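PDB 6OD8: putative aspartyl-tRNA synthetase from Leishmania major, which probably attaches L-aspartate to tRNA(Asp) at the expense of ATP, as a class II aminoacyl-tRNA synthetase. Local coordinates for residues L185-A188 with S189-E192; K198-L201 with D202-L205. All coordinates share one frame; numbering follows the deposited sequence.

Interaction 1: residues L185-A188 with S189-E192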
ATOM      1  N   LEU A 185       1.063  -9.585  30.602  1.00 21.65           N
ATOM      2  CA  LEU A 185       1.297 -10.319  29.361  1.00 30.37           C
ATOM      3  C   LEU A 185       0.864 -11.766  29.510  1.00 27.91           C
ATOM      4  O   LEU A 185       0.261 -12.354  28.598  1.00 25.10           O
ATOM      5  CB  LEU A 185       2.777 -10.236  28.980  1.00 27.59           C
ATOM      6  CG  LEU A 185       3.221  -8.939  28.313  1.00 36.54           C
ATOM      7  CD1 LEU A 185       4.529  -9.185  27.594  1.00 37.97           C
ATOM      8  CD2 LEU A 185       2.160  -8.413  27.346  1.00 36.17           C
ATOM      9  N   GLU A 186       1.144 -12.343  30.678  1.00 25.32           N
ATOM     10  CA  GLU A 186       0.713 -13.700  30.986  1.00 28.93           C
ATOM     11  C   GLU A 186      -0.783 -13.869  30.781  1.00 30.73           C
ATOM     12  O   GLU A 186      -1.228 -14.805  30.112  1.00 33.07           O
ATOM     13  CB  GLU A 186       1.099 -14.037  32.426  1.00 32.28           C
ATOM     14  CG  GLU A 186       2.622 -14.097  32.664  1.00 37.55           C
ATOM     15  CD  GLU A 186       3.337 -12.730  32.720  1.00 45.70           C
ATOM     16  OE1 GLU A 186       2.679 -11.666  32.821  1.00 41.59           O
ATOM     17  OE2 GLU A 186       4.588 -12.732  32.674  1.00 47.54           O
ATOM     18  N   ASP A 187      -1.580 -12.977  31.368  1.00 29.72           N
ATOM     19  CA  ASP A 187      -3.026 -13.106  31.259  1.00 26.95           C
ATOM     20  C   ASP A 187      -3.491 -12.858  29.827  1.00 26.51           C
ATOM     21  O   ASP A 187      -4.369 -13.569  29.319  1.00 31.25           O
ATOM     22  CB  ASP A 187      -3.715 -12.142  32.218  1.00 29.73           C
ATOM     23  CG  ASP A 187      -3.561 -12.546  33.677  1.00 42.15           C
ATOM     24  OD1 ASP A 187      -3.018 -13.635  33.971  1.00 42.15           O
ATOM     25  OD2 ASP A 187      -3.985 -11.751  34.532  1.00 41.90           O
ATOM     26  N   ALA A 188      -2.902 -11.862  29.161  1.00 26.62           N
ATOM     27  CA  ALA A 188      -3.286 -11.538  27.790  1.00 30.02           C
ATOM     28  C   ALA A 188      -2.899 -12.634  26.805  1.00 30.89           C
ATOM     29  O   ALA A 188      -3.467 -12.682  25.708  1.00 30.29           O
ATOM     30  CB  ALA A 188      -2.662 -10.205  27.372  1.00 22.59           C
ATOM     31  N   SER A 189      -1.978 -13.530  27.190  1.00 24.62           N
ATOM     32  CA  SER A 189      -1.495 -14.611  26.339  1.00 26.91           C
ATOM     33  C   SER A 189      -2.199 -15.936  26.587  1.00 28.61           C
ATOM     34  O   SER A 189      -1.972 -16.892  25.834  1.00 32.52           O
ATOM     35  CB  SER A 189       0.008 -14.818  26.545  1.00 25.95           C
ATOM     36  OG  SER A 189       0.733 -13.699  26.068  1.00 22.92           O
ATOM     37  N   ARG A 190      -3.031 -16.016  27.618  1.00 27.09           N
ATOM     38  CA  ARG A 190      -3.616 -17.285  28.025  1.00 29.47           C
ATOM     39  C   ARG A 190      -4.694 -17.729  27.034  1.00 35.91           C
ATOM     40  O   ARG A 190      -5.498 -16.918  26.566  1.00 35.42           O
ATOM     41  CB  ARG A 190      -4.186 -17.145  29.437  1.00 34.90           C
ATOM     42  CG  ARG A 190      -4.819 -18.408  29.994  1.00 41.48           C
ATOM     43  CD  ARG A 190      -5.047 -18.313  31.489  1.00 45.76           C
ATOM     44  NE  ARG A 190      -3.793 -18.397  32.227  1.00 49.73           N
ATOM     45  CZ  ARG A 190      -3.225 -17.373  32.852  1.00 41.06           C
ATOM     46  NH1 ARG A 190      -3.812 -16.186  32.851  1.00 35.92           N
ATOM     47  NH2 ARG A 190      -2.080 -17.545  33.486  1.00 39.11           N
ATOM     48  N   LYS A 191      -4.685 -19.025  26.697  1.00 37.68           N
ATOM     49  CA  LYS A 191      -5.733 -19.606  25.856  1.00 38.04           C
ATOM     50  C   LYS A 191      -7.082 -19.509  26.554  1.00 38.18           C
ATOM     51  O   LYS A 191      -7.177 -19.695  27.771  1.00 38.45           O
ATOM     52  CB  LYS A 191      -5.434 -21.079  25.548  1.00 43.21           C
ATOM     53  CG  LYS A 191      -4.107 -21.353  24.852  1.00 47.25           C
ATOM     54  CD  LYS A 191      -3.833 -22.852  24.753  1.00 48.85           C
ATOM     55  CE  LYS A 191      -4.861 -23.550  23.890  1.00 51.12           C
ATOM     56  NZ  LYS A 191      -4.682 -25.035  23.904  1.00 54.72           N
ATOM     57  N   GLU A 192      -8.134 -19.229  25.775  1.00 43.13           N
ATOM     58  CA  GLU A 192      -9.473 -19.135  26.355  1.00 50.63           C
ATOM     59  C   GLU A 192      -9.872 -20.425  27.057  1.00 49.62           C
ATOM     60  O   GLU A 192     -10.619 -20.389  28.041  1.00 49.02           O
ATOM     61  CB  GLU A 192     -10.501 -18.779  25.276  1.00 49.82           C
TER

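Interaction 2: residues K198-L201 with D202-L205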
ATOM      1  N   LYS A 198      -8.291 -14.433  32.041  1.00 42.20           N
ATOM      2  CA  LYS A 198      -8.161 -13.964  30.672  1.00 40.71           C
ATOM      3  C   LYS A 198      -8.507 -12.483  30.598  1.00 39.57           C
ATOM      4  O   LYS A 198      -9.180 -11.936  31.473  1.00 46.62           O
ATOM      5  CB  LYS A 198      -9.064 -14.757  29.721  1.00 44.49           C
ATOM      6  CG  LYS A 198      -8.377 -15.939  29.059  1.00 45.81           C
ATOM      7  CD  LYS A 198      -8.243 -17.108  30.009  1.00 48.68           C
ATOM      8  CE  LYS A 198      -9.588 -17.775  30.261  1.00 51.06           C
ATOM      9  NZ  LYS A 198      -9.450 -18.899  31.216  1.00 53.22           N
ATOM     10  N   VAL A 199      -8.031 -11.836  29.540  1.00 32.41           N
ATOM     11  CA  VAL A 199      -8.286 -10.422  29.299  1.00 30.16           C
ATOM     12  C   VAL A 199      -9.383 -10.306  28.256  1.00 30.90           C
ATOM     13  O   VAL A 199      -9.292 -10.919  27.185  1.00 31.51           O
ATOM     14  CB  VAL A 199      -7.018  -9.698  28.821  1.00 26.73           C
ATOM     15  CG1 VAL A 199      -7.313  -8.223  28.630  1.00 27.57           C
ATOM     16  CG2 VAL A 199      -5.890  -9.928  29.802  1.00 29.62           C
ATOM     17  N   ASN A 200     -10.409  -9.511  28.547  1.00 28.25           N
ATOM     18  CA  ASN A 200     -11.464  -9.412  27.552  1.00 26.62           C
ATOM     19  C   ASN A 200     -11.070  -8.418  26.465  1.00 30.08           C
ATOM     20  O   ASN A 200     -10.138  -7.615  26.608  1.00 24.83           O
ATOM     21  CB  ASN A 200     -12.807  -9.052  28.199  1.00 36.12           C
ATOM     22  CG  ASN A 200     -12.862  -7.644  28.724  1.00 37.57           C
ATOM     23  OD1 ASN A 200     -12.560  -6.684  28.021  1.00 44.67           O
ATOM     24  ND2 ASN A 200     -13.292  -7.506  29.970  1.00 51.78           N
ATOM     25  N   LEU A 201     -11.796  -8.493  25.357  1.00 26.19           N
ATOM     26  CA  LEU A 201     -11.343  -7.841  24.139  1.00 26.71           C
ATOM     27  C   LEU A 201     -11.317  -6.323  24.284  1.00 23.35           C
ATOM     28  O   LEU A 201     -10.382  -5.670  23.808  1.00 24.67           O
ATOM     29  CB  LEU A 201     -12.234  -8.273  22.967  1.00 19.08           C
ATOM     30  CG  LEU A 201     -11.831  -7.689  21.615  1.00 21.15           C
ATOM     31  CD1 LEU A 201     -10.400  -8.042  21.253  1.00 23.28           C
ATOM     32  CD2 LEU A 201     -12.762  -8.218  20.553  1.00 24.76           C
ATOM     33  N   ASP A 202     -12.317  -5.733  24.949  1.00 22.78           N
ATOM     34  CA  ASP A 202     -12.307  -4.274  25.070  1.00 27.16           C
ATOM     35  C   ASP A 202     -11.116  -3.785  25.893  1.00 24.52           C
ATOM     36  O   ASP A 202     -10.489  -2.778  25.544  1.00 24.65           O
ATOM     37  CB  ASP A 202     -13.629  -3.772  25.657  1.00 32.80           C
ATOM     38  CG  ASP A 202     -14.755  -3.745  24.611  1.00 49.92           C
ATOM     39  OD1 ASP A 202     -14.466  -3.479  23.412  1.00 42.84           O
ATOM     40  OD2 ASP A 202     -15.925  -4.001  24.987  1.00 54.65           O
ATOM     41  N   THR A 203     -10.780  -4.481  26.982  1.00 23.62           N
ATOM     42  CA  THR A 203      -9.607  -4.095  27.764  1.00 26.36           C
ATOM     43  C   THR A 203      -8.336  -4.232  26.934  1.00 24.31           C
ATOM     44  O   THR A 203      -7.440  -3.380  26.992  1.00 24.61           O
ATOM     45  CB  THR A 203      -9.536  -4.952  29.025  1.00 30.09           C
ATOM     46  OG1 THR A 203     -10.769  -4.823  29.735  1.00 31.38           O
ATOM     47  CG2 THR A 203      -8.384  -4.503  29.921  1.00 32.41           C
ATOM     48  N   ARG A 204      -8.267  -5.293  26.135  1.00 22.50           N
ATOM     49  CA  ARG A 204      -7.168  -5.500  25.195  1.00 23.88           C
ATOM     50  C   ARG A 204      -7.004  -4.314  24.252  1.00 27.49           C
ATOM     51  O   ARG A 204      -5.895  -3.805  24.053  1.00 25.65           O
ATOM     52  CB  ARG A 204      -7.462  -6.760  24.397  1.00 27.21           C
ATOM     53  CG  ARG A 204      -6.353  -7.712  24.217  1.00 39.52           C
ATOM     54  CD  ARG A 204      -6.852  -8.888  23.392  1.00 36.39           C
ATOM     55  NE  ARG A 204      -7.097 -10.067  24.213  1.00 32.15           N
ATOM     56  CZ  ARG A 204      -6.129 -10.901  24.580  1.00 33.68           C
ATOM     57  NH1 ARG A 204      -4.879 -10.660  24.192  1.00 30.68           N
ATOM     58  NH2 ARG A 204      -6.398 -11.965  25.318  1.00 31.95           N
ATOM     59  N   LEU A 205      -8.101  -3.878  23.633  1.00 22.05           N
ATOM     60  CA  LEU A 205      -7.989  -2.839  22.615  1.00 18.11           C
ATOM     61  C   LEU A 205      -7.775  -1.475  23.244  1.00 24.12           C
ATOM     62  O   LEU A 205      -7.169  -0.600  22.617  1.00 25.30           O
ATOM     63  CB  LEU A 205      -9.235  -2.831  21.717  1.00 20.72           C
ATOM     64  CG  LEU A 205      -9.528  -4.164  21.025  1.00 19.51           C
ATOM     65  CD1 LEU A 205     -10.898  -4.169  20.271  1.00 19.16           C
ATOM     66  CD2 LEU A 205      -8.388  -4.575  20.100  1.00 20.38           C
TER
HETATM   67  O   HOH W   1      -9.666 -10.717  24.240  1.00 41.51           O

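Interaction 1: residues L185-A188 with S189-E192
D187, in the short helix 185-189, and R190, just beyond its C-terminal end, point their side chains the same way and form an i, i+3 salt bridge at the point where the chain leaves the helix for the loop that leads to helix 201-206. The two side chains run alongside each other, but their flat ends are not coplanar: carboxylate and guanidinium planes stand 58° apart. NH1 of R190 lies 2.9 Å from OD1 of D187, and the bond is nearly straight at the hydrogen (162°). OD1 sits in the guanidinium plane, whereas NH1 meets the carboxylate from above its plane. R190 attains this position with CG anti to its backbone nitrogen (chi1 -179°) and a bend at chi3 that turns the guanidinium back over the last helical turn. One of its faces then looks onto the carbonyl O of E186, 3.9 Å from the plane and displaced toward the rim. The same NH1 also donates to the carbonyl O of A197, so this nitrogen ties the helix end to the loop further along the chain.

The backbone beside the salt bridge closes with i, i+3 bonds. N of R190 donates to O of D187 at 3.3 Å, and N of S189 donates to O of E186 over the same distance. The bond from N of S189 to O of L185 is weak because its angle is poor. The S189 hydroxyl lies beside its own backbone nitrogen, bringing OG to 2.9 Å from that same O of L185.

Interaction 2: residues K198-L201 with D202-L205
OD1 of N200 is gripped twice by T203, which gives it both its backbone N-H and its hydroxyl. The backbone bond, T203 N to N200 OD1, is 3.0 Å long and almost straight at the hydrogen (172°), with the nitrogen tilted modestly from the amide plane. The hydroxyl approaches more steeply: OG1 of T203 stands above that plane, 3.1 Å from OD1 of N200, on the same face as the nitrogen. The two side chains cross at about a right angle. N200 reaches T203 because its CG lies between the backbone nitrogen and the carbonyl carbon (chi1 70°), which turns the amide toward the first turn of the helix. This is an N-cap: the N200 side chain satisfies an amide at the start of helix 201-206, and its own carbonyl O begins the i, i+4 ladder by accepting from N of R204 at 3.0 Å. The next rung runs from N of L205 to O of L201.

Just ahead of the cap, CG1 of V199 lies 4.0 Å from CB of T203, the two side chains crossing at about a right angle, while V199 CB lies over one face of the R204 guanidinium. A water joins V199 and R204, donating to O of V199 and accepting from NE of R204 at 2.7 Å. Beyond the bend at chi3, NH1 of R204 forms a salt bridge with D211. D202 points its carboxylate elsewhere, to a salt bridge with R555 near the C-terminus. Along the same helix L201 and L205 cross obliquely, CG of L201 lying 3.9 Å from CD1 of L205.

Interaction 1 comes first along the chain and closes helix 185-189; interaction 2 follows and opens helix 201-206, the next helix. Their centres are about 10 Å apart, on the same side of the chain's centre. The intervening loop doubles back, bringing the end of one helix near the start of the other. They touch directly: NH1 of R204 lies 2.9 Å from O of A188, a probable hydrogen bond, and CG2 of V199 packs against N of A188. The methylene chain of K198 passes the backbone of K191 and E192. Both belong to the run of short helices and loop that follows strand 170-173 of the OB fold and leads to the long helix 215-237.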